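Local coordinates for putative Nitroreductase (Anabaena variabilis ATCC 29413, PDB 3EO7), which binds flavin mononucleotide and is probably an FMN-dependent oxidoreductase of the nitroreductase family, its substrate not established, at residues 88-92 against 93-97; 387-390 against 391-394; 216-219 against 220-224; 257-260 against 261-265. All coordinates share one frame; numbering follows the deposited sequence. Where two conformers were deposited one is given.

Contact 1 of 4, residues 88-92 against 93-97; sequences MPSMG and NTVYL. With FMN (flavin mononucleotide), chain B.
S90 and V95 meet across a two-stranded beta hairpin, with S90 CB 3.8 Å from V95 CG2. The V95 methyl CG2 stands anti to its own carbonyl carbon, which sets it beside S90. M88 lies on the same face. In one of its two modelled conformers, the methyl CE of this selenomethionine comes near CD1 of L97, but that approach is doubtful. Behind these contacts stands the backbone pairing. M88 and V95 form an antiparallel hydrogen-bonded pair: M88 N to V95 O is 2.9 Å, and V95 N to M88 O is 2.8 Å. P89 and T94 follow as a non-hydrogen-bonded pair. S90 and N93 form the next hydrogen-bonded pair and close a type I' turn through M91 and G92, both at positive phi. S90 N to N93 O is 2.7 Å, and N93 N to S90 O is 2.8 Å. L97 also belongs to the flavin pocket: its CB is 3.9 Å from FMN O3P. The hairpin of strands 84-90 and 93-98 lies at the protein surface. It reaches the cofactor through L97, which packs on A86, Y107 and the FMN-binding R335.

Contact 2 of 4, residues 387-390 against 391-394; sequences CGVQ and GLEA. With ACT (acetate ion), chain O.
A type II beta turn from V389 to L392 brings the chain round at the end of strand 381-390. V389 O accepts L392 N at 3.0 Å, with an N-H...O angle of 153°. G391 takes the third position of the turn with positive phi (84°), a backbone shape that favours glycine. V389 and L392 then lie side by side and point the same way. The branch CG1 of V389 does the touching, 4.1 Å from CB of L392, and CD2 of L392 comes almost as near to the same methyl. CG1 of V389 stands anti to its own nitrogen (chi1 174°), which turns this methyl to L392. A water sits between the two arms of the turn. It accepts from V389 N at 2.9 Å and lies 2.8 Å from L392 O, to which it can donate. Further back, the methyl CB of A394 approaches C387 O at 4.2 Å. An acetate, probably from the crystallisation liquor, sits outside the turn. E393 N gives one of its oxygens a weak hydrogen bond of 3.0 Å, and CD1 of L392 lies 3.8 Å from its methyl carbon. The turn leads into strand 395-400, the antiparallel partner of strand 381-390. V389 and L392 both pack on F347 of helix 347-358. L392 also meets L350 of that helix and L406 of strand 405-411. On the other arm, C387 touches R415 and L418 of helix 415-421.

Contact 3 of 4, residues 216-219 against 220-224; sequences EAVN and DLLYI. With ACT (acetate ion), chain Q.
Two acidic side chains, E216 and D220, lie side by side one helical turn apart and share a water. They sit on the exposed side of helix 215-222, which ends in a Schellman motif. Their oxygens E216 OE2 and D220 OD2 are 4.4 Å apart, with the carboxylate planes 74° to each other. The water donates to both, which probably eases the repulsion. It lies 3.0 Å from E216 OE2; its 2.5 Å to D220 OD2 is unusually short, so that length is doubtful. At the helix end Y223 takes positive phi. Y223 N bonds back to D220 O, and I224 N makes a weak bond of 3.3 Å to N219 O. Before that, D220, L221 and L222 give ordinary helical bonds to E216, A217 and V218. The buried side faces the sheet. V218 and L222 both rest on I165 of strand 162-169, and V218 CG1 is 4.4 Å from L222 CD1. N219 is held at both ends of its amide. OD1 accepts from A231 N of strand 229-239, while ND2 donates to an acetate, probably from the crystallisation liquor, at 2.8 Å in a nearly straight bond (170°). I224 also reaches this amide, its methyl CD1 3.6 Å from N219 OD1.

Contact 4 of 4, residues 257-260 against 261-265; sequences ATET and NYPQV. With ACT (acetate ion), chain H.
E259 and Y262 meet at a bend in an irregular part of the long loop between strand 229-239 and helix 270-276. Van der Waals contact comes first. The carboxylate oxygen OE2 of E259 lies 3.3 Å from CB of Y262. The two side chains cross obliquely, and the carboxylate plane is turned 77° from the ring. E259 is extended, with CG anti to its nitrogen (chi1 -179°), and this reach puts OE2 alongside the base of the tyrosine. The same oxygen is hydrogen-bonded to the hydroxyl of Y273 in helix 270-276, so its polar partner lies beyond the bend. The backbone also meets the ring: E259 O sits at its edge, in plane, 3.7 Å from Y262 CD2. Aromatic contacts follow. The ring of Y262 stacks with H12 of helix 9-16 and meets H6 with the planes at about 65°. The bend is thus packed against the N-terminal part of the chain. Hydrogen bonds complete the account. At the start of the segment, T258 OG1 donates to an acetate oxygen at 2.8 Å; the ion probably came from the crystallisation liquor. At the bend a water lies 2.9 Å from T260 O and from Y262 O and can donate to them. This water oxygen lies over the centre of one face of the Y262 ring, 3.7 Å above its plane.

Overall arrangement
The four contacts follow in series along the chain; none nests in or crosses another. Contact 1 comes first and closes the hairpin of strands 84-90 and 93-98 beside the FMN phosphate. Contact 3 is next and ends helix 215-222, which packs on the seven-stranded antiparallel sheet. Contact 4 bends the loop that follows strand 229-239 and ties it to helices 9-16 and 270-276. Contact 2 comes last, turning strand 381-390 toward strand 395-400 in the mixed sheet that holds both strands. Contacts 2 and 3 lie on opposite sides of the chain's centre, their centres about 50 Å apart. The centres of contacts 3 and 4 are about 25 Å apart.

Contact 1 of 4, residues 88-92 against 93-97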
loop_
_atom_site.group_PDB
_atom_site.type_symbol
_atom_site.label_atom_id
_atom_site.label_comp_id
_atom_site.label_asym_id
_atom_site.label_seq_id
_atom_site.Cartn_x
_atom_site.Cartn_y
_atom_site.Cartn_z
HETATM N N MSE A 88 -12.318 -15.201 10.540
HETATM C CA MSE A 88 -11.510 -16.430 10.723
HETATM C C MSE A 88 -11.412 -16.739 12.218
HETATM O O MSE A 88 -11.099 -15.820 12.991
HETATM C CB MSE A 88 -10.082 -16.182 10.222
HETATM C CG MSE A 88 -9.595 -16.856 8.930
HETATM SE SE MSE A 88 -10.905 -17.467 7.642
HETATM C CE MSE A 88 -9.840 -17.169 6.027
ATOM N N PRO A 89 -11.586 -18.032 12.615
ATOM C CA PRO A 89 -11.520 -18.423 14.016
ATOM C C PRO A 89 -10.050 -18.398 14.427
ATOM O O PRO A 89 -9.157 -18.731 13.611
ATOM C CB PRO A 89 -12.057 -19.858 14.004
ATOM C CG PRO A 89 -11.599 -20.397 12.696
ATOM C CD PRO A 89 -11.666 -19.209 11.728
ATOM N N SER A 90 -9.764 -18.020 15.673
ATOM C CA SER A 90 -8.370 -17.993 16.123
ATOM C C SER A 90 -8.281 -17.968 17.641
ATOM O O SER A 90 -8.750 -17.029 18.262
ATOM C CB SER A 90 -7.651 -16.768 15.569
ATOM O OG SER A 90 -6.264 -16.847 15.834
HETATM N N MSE A 91 -7.643 -18.983 18.222
HETATM C CA MSE A 91 -7.473 -19.086 19.688
HETATM C C MSE A 91 -8.679 -18.595 20.462
HETATM O O MSE A 91 -8.627 -17.609 21.198
HETATM C CB MSE A 91 -6.197 -18.383 20.132
HETATM C CG MSE A 91 -5.693 -18.713 21.555
HETATM SE SE MSE A 91 -5.041 -20.565 21.848
HETATM C CE MSE A 91 -6.611 -21.292 22.482
ATOM N N GLY A 92 -9.776 -19.315 20.295
ATOM C CA GLY A 92 -11.021 -19.052 20.996
ATOM C C GLY A 92 -11.742 -17.767 20.649
ATOM O O GLY A 92 -12.770 -17.472 21.253
ATOM N N ASN A 93 -11.236 -17.033 19.655
ATOM C CA ASN A 93 -11.779 -15.735 19.244
ATOM C C ASN A 93 -11.878 -15.649 17.716
ATOM O O ASN A 93 -11.586 -16.624 17.001
ATOM C CB ASN A 93 -10.857 -14.602 19.703
ATOM C CG ASN A 93 -10.576 -14.635 21.160
ATOM O OD1 ASN A 93 -9.430 -14.441 21.571
ATOM N ND2 ASN A 93 -11.601 -14.904 21.966
ATOM N N THR A 94 -12.265 -14.468 17.227
ATOM C CA THR A 94 -12.409 -14.226 15.787
ATOM C C THR A 94 -11.544 -13.065 15.314
ATOM O O THR A 94 -11.449 -12.029 15.971
ATOM C CB THR A 94 -13.869 -13.942 15.424
ATOM O OG1 THR A 94 -14.292 -12.764 16.108
ATOM C CG2 THR A 94 -14.755 -15.084 15.845
ATOM N N VAL A 95 -10.854 -13.279 14.203
ATOM C CA VAL A 95 -10.079 -12.256 13.557
ATOM C C VAL A 95 -10.990 -11.827 12.408
ATOM O O VAL A 95 -11.643 -12.657 11.775
ATOM C CB VAL A 95 -8.743 -12.796 12.999
ATOM C CG1 VAL A 95 -8.007 -11.720 12.081
ATOM C CG2 VAL A 95 -7.865 -13.251 14.146
ATOM N N TYR A 96 -11.092 -10.535 12.189
ATOM C CA TYR A 96 -11.892 -10.049 11.083
ATOM C C TYR A 96 -10.935 -9.604 10.008
ATOM O O TYR A 96 -10.114 -8.710 10.241
ATOM C CB TYR A 96 -12.732 -8.884 11.514
ATOM C CG TYR A 96 -13.773 -9.329 12.464
ATOM C CD1 TYR A 96 -14.917 -9.948 11.993
ATOM C CD2 TYR A 96 -13.593 -9.202 13.834
ATOM C CE1 TYR A 96 -15.887 -10.404 12.859
ATOM C CE2 TYR A 96 -14.572 -9.666 14.724
ATOM C CZ TYR A 96 -15.709 -10.250 14.216
ATOM O OH TYR A 96 -16.695 -10.723 15.046
ATOM N N LEU A 97 -11.070 -10.214 8.832
ATOM C CA LEU A 97 -10.289 -9.852 7.687
ATOM C C LEU A 97 -10.979 -8.699 6.978
ATOM O O LEU A 97 -12.196 -8.496 7.093
ATOM C CB LEU A 97 -10.121 -11.042 6.746
ATOM C CG LEU A 97 -9.590 -12.336 7.373
ATOM C CD1 LEU A 97 -9.435 -13.379 6.264
ATOM C CD2 LEU A 97 -8.277 -12.160 8.123
HETATM N N1 FMN B . 0.726 -14.167 3.600
HETATM C C2 FMN B . 1.572 -15.257 3.717
HETATM O O2 FMN B . 1.131 -16.400 3.724
HETATM N N3 FMN B . 2.929 -15.138 3.862
HETATM C C4 FMN B . 3.542 -13.923 3.942
HETATM O O4 FMN B . 4.785 -13.880 3.886
HETATM C C4A FMN B . 2.730 -12.798 3.824
HETATM N N5 FMN B . 3.281 -11.537 3.950
HETATM C C5A FMN B . 2.473 -10.401 3.740
HETATM C C6 FMN B . 3.009 -9.118 3.741
HETATM C C7 FMN B . 2.208 -7.992 3.557
HETATM C C7M FMN B . 2.848 -6.600 3.442
HETATM C C8 FMN B . 0.841 -8.140 3.361
HETATM C C8M FMN B . -0.048 -6.980 2.964
HETATM C C9 FMN B . 0.272 -9.427 3.349
HETATM C C9A FMN B . 1.090 -10.555 3.536
HETATM N N10 FMN B . 0.534 -11.829 3.535
HETATM C C10 FMN B . 1.335 -12.931 3.659
HETATM C "C1'" FMN B . -0.966 -12.040 3.570
HETATM C "C2'" FMN B . -1.580 -11.781 4.931
HETATM O "O2'" FMN B . -1.361 -12.924 5.786
HETATM C "C3'" FMN B . -3.068 -11.483 4.761
HETATM O "O3'" FMN B . -3.242 -10.239 4.075
HETATM C "C4'" FMN B . -3.864 -11.499 6.080
HETATM O "O4'" FMN B . -3.817 -12.817 6.697
HETATM C "C5'" FMN B . -5.302 -11.090 5.827
HETATM O "O5'" FMN B . -5.938 -11.933 4.905
HETATM P P FMN B . -6.568 -11.389 3.560
HETATM O O1P FMN B . -5.433 -10.826 2.711
HETATM O O2P FMN B . -7.214 -12.611 2.917
HETATM O O3P FMN B . -7.589 -10.333 3.866
#

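Contact 2 of 4, residues 387-390 against 391-394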
loop_
_atom_site.group_PDB
_atom_site.type_symbol
_atom_site.label_atom_id
_atom_site.label_comp_id
_atom_site.label_asym_id
_atom_site.label_seq_id
_atom_site.Cartn_x
_atom_site.Cartn_y
_atom_site.Cartn_z
ATOM N N CYS A 387 8.199 -19.149 -13.196
ATOM C CA CYS A 387 8.403 -20.581 -13.091
ATOM C C CYS A 387 7.388 -21.385 -13.853
ATOM O O CYS A 387 7.697 -22.493 -14.265
ATOM C CB CYS A 387 8.359 -21.031 -11.639
ATOM S SG CYS A 387 9.692 -20.258 -10.683
ATOM N N GLY A 388 6.186 -20.847 -14.019
ATOM C CA GLY A 388 5.108 -21.546 -14.706
ATOM C C GLY A 388 4.151 -20.652 -15.442
ATOM O O GLY A 388 3.012 -20.507 -15.044
ATOM N N VAL A 389 4.611 -20.030 -16.521
ATOM C CA VAL A 389 3.772 -19.186 -17.347
ATOM C C VAL A 389 3.861 -19.775 -18.730
ATOM O O VAL A 389 4.942 -19.813 -19.342
ATOM C CB VAL A 389 4.169 -17.699 -17.309
ATOM C CG1 VAL A 389 3.311 -16.896 -18.326
ATOM C CG2 VAL A 389 4.035 -17.155 -15.893
ATOM N N GLN A 390 2.756 -20.319 -19.234
ATOM C CA GLN A 390 2.856 -20.956 -20.542
ATOM C C GLN A 390 3.225 -19.913 -21.579
ATOM O O GLN A 390 2.770 -18.775 -21.550
ATOM C CB GLN A 390 1.625 -21.755 -20.957
ATOM C CG GLN A 390 0.392 -20.970 -21.174
ATOM C CD GLN A 390 -0.531 -21.640 -22.186
ATOM O OE1 GLN A 390 -0.475 -22.856 -22.397
ATOM N NE2 GLN A 390 -1.377 -20.843 -22.812
ATOM N N GLY A 391 4.120 -20.319 -22.459
ATOM C CA GLY A 391 4.639 -19.463 -23.498
ATOM C C GLY A 391 5.782 -18.574 -23.086
ATOM O O GLY A 391 6.269 -17.778 -23.905
ATOM N N LEU A 392 6.222 -18.678 -21.834
ATOM C CA LEU A 392 7.343 -17.898 -21.371
ATOM C C LEU A 392 8.367 -18.855 -20.754
ATOM O O LEU A 392 8.016 -19.705 -19.921
ATOM C CB LEU A 392 6.857 -16.870 -20.332
ATOM C CG LEU A 392 7.608 -15.601 -20.039
ATOM C CD1 LEU A 392 7.866 -14.836 -21.344
ATOM C CD2 LEU A 392 6.800 -14.762 -19.044
ATOM N N GLU A 393 9.628 -18.755 -21.180
ATOM C CA GLU A 393 10.676 -19.553 -20.569
ATOM C C GLU A 393 10.796 -19.231 -19.061
ATOM O O GLU A 393 10.744 -18.067 -18.656
ATOM C CB GLU A 393 12.018 -19.274 -21.240
ATOM C CG GLU A 393 12.100 -19.792 -22.649
ATOM C CD GLU A 393 13.426 -19.513 -23.296
ATOM O OE1 GLU A 393 14.257 -18.796 -22.697
ATOM O OE2 GLU A 393 13.642 -20.006 -24.420
ATOM N N ALA A 394 11.051 -20.262 -18.255
ATOM C CA ALA A 394 11.279 -20.051 -16.835
ATOM C C ALA A 394 12.612 -19.334 -16.657
ATOM O O ALA A 394 13.626 -19.684 -17.291
ATOM C CB ALA A 394 11.284 -21.394 -16.074
HETATM C C ACT O . 9.703 -16.847 -24.191
HETATM O O ACT O . 9.301 -18.027 -24.084
HETATM O OXT ACT O . 9.097 -16.174 -25.072
HETATM C CH3 ACT O . 10.802 -16.327 -23.300
HETATM O O HOH W 1 7.348 -20.680 -17.392
#

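Contact 3 of 4, residues 216-219 against 220-224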
loop_
_atom_site.group_PDB
_atom_site.type_symbol
_atom_site.label_atom_id
_atom_site.label_comp_id
_atom_site.label_asym_id
_atom_site.label_seq_id
_atom_site.Cartn_x
_atom_site.Cartn_y
_atom_site.Cartn_z
ATOM N N GLU A 216 4.468 16.320 13.136
ATOM C CA GLU A 216 4.090 16.832 14.450
ATOM C C GLU A 216 2.700 17.494 14.409
ATOM O O GLU A 216 1.873 17.314 15.312
ATOM C CB GLU A 216 5.143 17.835 14.937
ATOM C CG GLU A 216 4.875 18.379 16.331
ATOM C CD GLU A 216 5.897 19.394 16.801
ATOM O OE1 GLU A 216 6.765 19.844 16.020
ATOM O OE2 GLU A 216 5.798 19.774 17.985
ATOM N N ALA A 217 2.479 18.306 13.377
ATOM C CA ALA A 217 1.245 19.067 13.201
ATOM C C ALA A 217 0.065 18.211 12.884
ATOM O O ALA A 217 -1.038 18.440 13.403
ATOM C CB ALA A 217 1.429 20.142 12.106
ATOM N N VAL A 218 0.259 17.232 12.006
ATOM C CA VAL A 218 -0.839 16.350 11.638
ATOM C C VAL A 218 -1.210 15.484 12.834
ATOM O O VAL A 218 -2.393 15.308 13.137
ATOM C CB VAL A 218 -0.507 15.507 10.416
ATOM C CG1 VAL A 218 -1.645 14.526 10.124
ATOM C CG2 VAL A 218 -0.208 16.404 9.180
ATOM N N ASN A 219 -0.208 14.966 13.535
ATOM C CA ASN A 219 -0.471 14.098 14.682
ATOM C C ASN A 219 -1.138 14.887 15.796
ATOM O O ASN A 219 -2.031 14.396 16.450
ATOM C CB ASN A 219 0.793 13.354 15.112
ATOM C CG ASN A 219 1.279 12.390 14.014
ATOM O OD1 ASN A 219 0.464 11.943 13.188
ATOM N ND2 ASN A 219 2.585 12.121 13.962
ATOM N N ASP A 220 -0.717 16.130 15.988
ATOM C CA ASP A 220 -1.373 17.000 16.963
ATOM C C ASP A 220 -2.840 17.252 16.588
ATOM O O ASP A 220 -3.735 17.241 17.459
ATOM C CB ASP A 220 -0.633 18.344 17.066
ATOM C CG ASP A 220 0.709 18.260 17.834
ATOM O OD1 ASP A 220 1.053 17.198 18.405
ATOM O OD2 ASP A 220 1.415 19.301 17.864
ATOM N N LEU A 221 -3.064 17.526 15.304
ATOM C CA LEU A 221 -4.400 17.845 14.739
ATOM C C LEU A 221 -5.384 16.708 14.995
ATOM O O LEU A 221 -6.517 16.939 15.401
ATOM C CB LEU A 221 -4.260 18.171 13.225
ATOM C CG LEU A 221 -5.540 18.311 12.385
ATOM C CD1 LEU A 221 -5.354 19.302 11.214
ATOM C CD2 LEU A 221 -6.018 17.036 11.850
ATOM N N LEU A 222 -4.919 15.472 14.828
ATOM C CA LEU A 222 -5.725 14.275 15.097
ATOM C C LEU A 222 -5.888 13.906 16.572
ATOM O O LEU A 222 -6.740 13.076 16.907
ATOM C CB LEU A 222 -5.114 13.073 14.397
ATOM C CG LEU A 222 -5.205 13.102 12.878
ATOM C CD1 LEU A 222 -4.409 11.897 12.306
ATOM C CD2 LEU A 222 -6.687 13.096 12.443
ATOM N N TYR A 223 -5.048 14.512 17.406
ATOM C CA TYR A 223 -5.008 14.301 18.861
ATOM C C TYR A 223 -4.614 12.868 19.230
ATOM O O TYR A 223 -5.178 12.258 20.147
ATOM C CB TYR A 223 -6.311 14.726 19.536
ATOM C CG TYR A 223 -6.111 15.060 20.997
ATOM C CD1 TYR A 223 -5.370 16.179 21.369
ATOM C CD2 TYR A 223 -6.647 14.263 22.001
ATOM C CE1 TYR A 223 -5.163 16.489 22.708
ATOM C CE2 TYR A 223 -6.450 14.567 23.338
ATOM C CZ TYR A 223 -5.705 15.675 23.681
ATOM O OH TYR A 223 -5.511 15.978 25.004
ATOM N N ILE A 224 -3.599 12.365 18.537
ATOM C CA ILE A 224 -3.089 11.028 18.755
ATOM C C ILE A 224 -1.718 11.091 19.449
ATOM O O ILE A 224 -0.984 12.095 19.352
ATOM C CB ILE A 224 -3.017 10.218 17.431
ATOM C CG1 ILE A 224 -2.064 10.854 16.415
ATOM C CG2 ILE A 224 -4.433 10.013 16.905
ATOM C CD1 ILE A 224 -1.866 10.066 15.167
HETATM C C ACT Q . 5.678 13.320 15.531
HETATM O O ACT Q . 4.420 13.392 15.684
HETATM O OXT ACT Q . 6.124 12.297 14.786
HETATM C CH3 ACT Q . 6.451 14.353 16.360
HETATM O O HOH W 2 3.322 19.196 19.548
#

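Contact 4 of 4, residues 257-260 against 261-265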
loop_
_atom_site.group_PDB
_atom_site.type_symbol
_atom_site.label_atom_id
_atom_site.label_comp_id
_atom_site.label_asym_id
_atom_site.label_seq_id
_atom_site.Cartn_x
_atom_site.Cartn_y
_atom_site.Cartn_z
ATOM N N ALA A 257 15.136 15.354 5.734
ATOM C CA ALA A 257 16.587 15.413 5.811
ATOM C C ALA A 257 17.160 14.013 5.602
ATOM O O ALA A 257 16.430 13.029 5.584
ATOM C CB ALA A 257 17.020 15.933 7.231
ATOM N N THR A 258 18.477 13.958 5.449
ATOM C CA THR A 258 19.238 12.725 5.360
ATOM C C THR A 258 20.119 12.721 6.611
ATOM O O THR A 258 20.938 13.620 6.823
ATOM C CB THR A 258 20.060 12.660 4.077
ATOM O OG1 THR A 258 19.174 12.733 2.950
ATOM C CG2 THR A 258 20.912 11.387 4.023
ATOM N N GLU A 259 19.933 11.734 7.457
ATOM C CA GLU A 259 20.648 11.650 8.717
ATOM C C GLU A 259 21.754 10.605 8.703
ATOM O O GLU A 259 21.493 9.422 8.700
ATOM C CB GLU A 259 19.651 11.315 9.852
ATOM C CG GLU A 259 20.340 11.238 11.221
ATOM C CD GLU A 259 19.492 10.534 12.277
ATOM O OE1 GLU A 259 18.319 10.276 12.021
ATOM O OE2 GLU A 259 20.019 10.207 13.347
ATOM N N THR A 260 23.004 11.048 8.736
ATOM C CA THR A 260 24.114 10.131 8.743
ATOM C C THR A 260 24.775 10.041 10.128
ATOM O O THR A 260 25.559 9.139 10.368
ATOM C CB THR A 260 25.151 10.545 7.665
ATOM O OG1 THR A 260 25.552 11.883 7.883
ATOM C CG2 THR A 260 24.547 10.463 6.248
ATOM N N ASN A 261 24.436 10.930 11.065
ATOM C CA ASN A 261 25.080 10.930 12.398
ATOM C C ASN A 261 24.236 10.264 13.495
ATOM O O ASN A 261 24.195 10.719 14.639
ATOM C CB ASN A 261 25.455 12.362 12.816
ATOM C CG ASN A 261 26.417 12.406 14.018
ATOM O OD1 ASN A 261 27.106 11.429 14.320
ATOM N ND2 ASN A 261 26.472 13.554 14.695
ATOM N N TYR A 262 23.640 9.126 13.173
ATOM C CA TYR A 262 22.751 8.446 14.112
ATOM C C TYR A 262 23.574 7.724 15.192
ATOM O O TYR A 262 24.692 7.264 14.932
ATOM C CB TYR A 262 21.805 7.474 13.402
ATOM C CG TYR A 262 22.486 6.522 12.471
ATOM C CD1 TYR A 262 22.969 5.295 12.918
ATOM C CD2 TYR A 262 22.652 6.829 11.127
ATOM C CE1 TYR A 262 23.598 4.432 12.058
ATOM C CE2 TYR A 262 23.278 5.949 10.261
ATOM C CZ TYR A 262 23.753 4.758 10.729
ATOM O OH TYR A 262 24.396 3.875 9.884
ATOM N N PRO A 263 23.003 7.609 16.402
ATOM C CA PRO A 263 23.686 6.911 17.468
ATOM C C PRO A 263 23.437 5.424 17.335
ATOM O O PRO A 263 22.779 4.970 16.391
ATOM C CB PRO A 263 23.021 7.458 18.725
ATOM C CG PRO A 263 21.622 7.773 18.295
ATOM C CD PRO A 263 21.685 8.112 16.831
ATOM N N GLN A 264 23.994 4.654 18.256
ATOM C CA GLN A 264 23.739 3.225 18.243
ATOM C C GLN A 264 22.372 3.066 18.896
ATOM O O GLN A 264 22.164 3.516 20.027
ATOM C CB GLN A 264 24.860 2.431 18.939
ATOM C CG GLN A 264 26.095 2.220 18.008
ATOM C CD GLN A 264 25.709 1.641 16.621
ATOM O OE1 GLN A 264 25.981 2.257 15.575
ATOM N NE2 GLN A 264 25.025 0.488 16.619
ATOM N N VAL A 265 21.420 2.520 18.138
ATOM C CA VAL A 265 20.039 2.374 18.603
ATOM C C VAL A 265 19.765 0.907 18.869
ATOM O O VAL A 265 19.781 0.107 17.945
ATOM C CB VAL A 265 19.031 2.926 17.557
ATOM C CG1 VAL A 265 17.604 2.804 18.077
ATOM C CG2 VAL A 265 19.406 4.378 17.220
HETATM C C ACT H . 17.553 15.618 1.316
HETATM O O ACT H . 17.694 14.988 2.411
HETATM O OXT ACT H . 17.214 14.982 0.291
HETATM C CH3 ACT H . 17.786 17.099 1.182
HETATM O O HOH W 3 26.289 7.295 12.541
#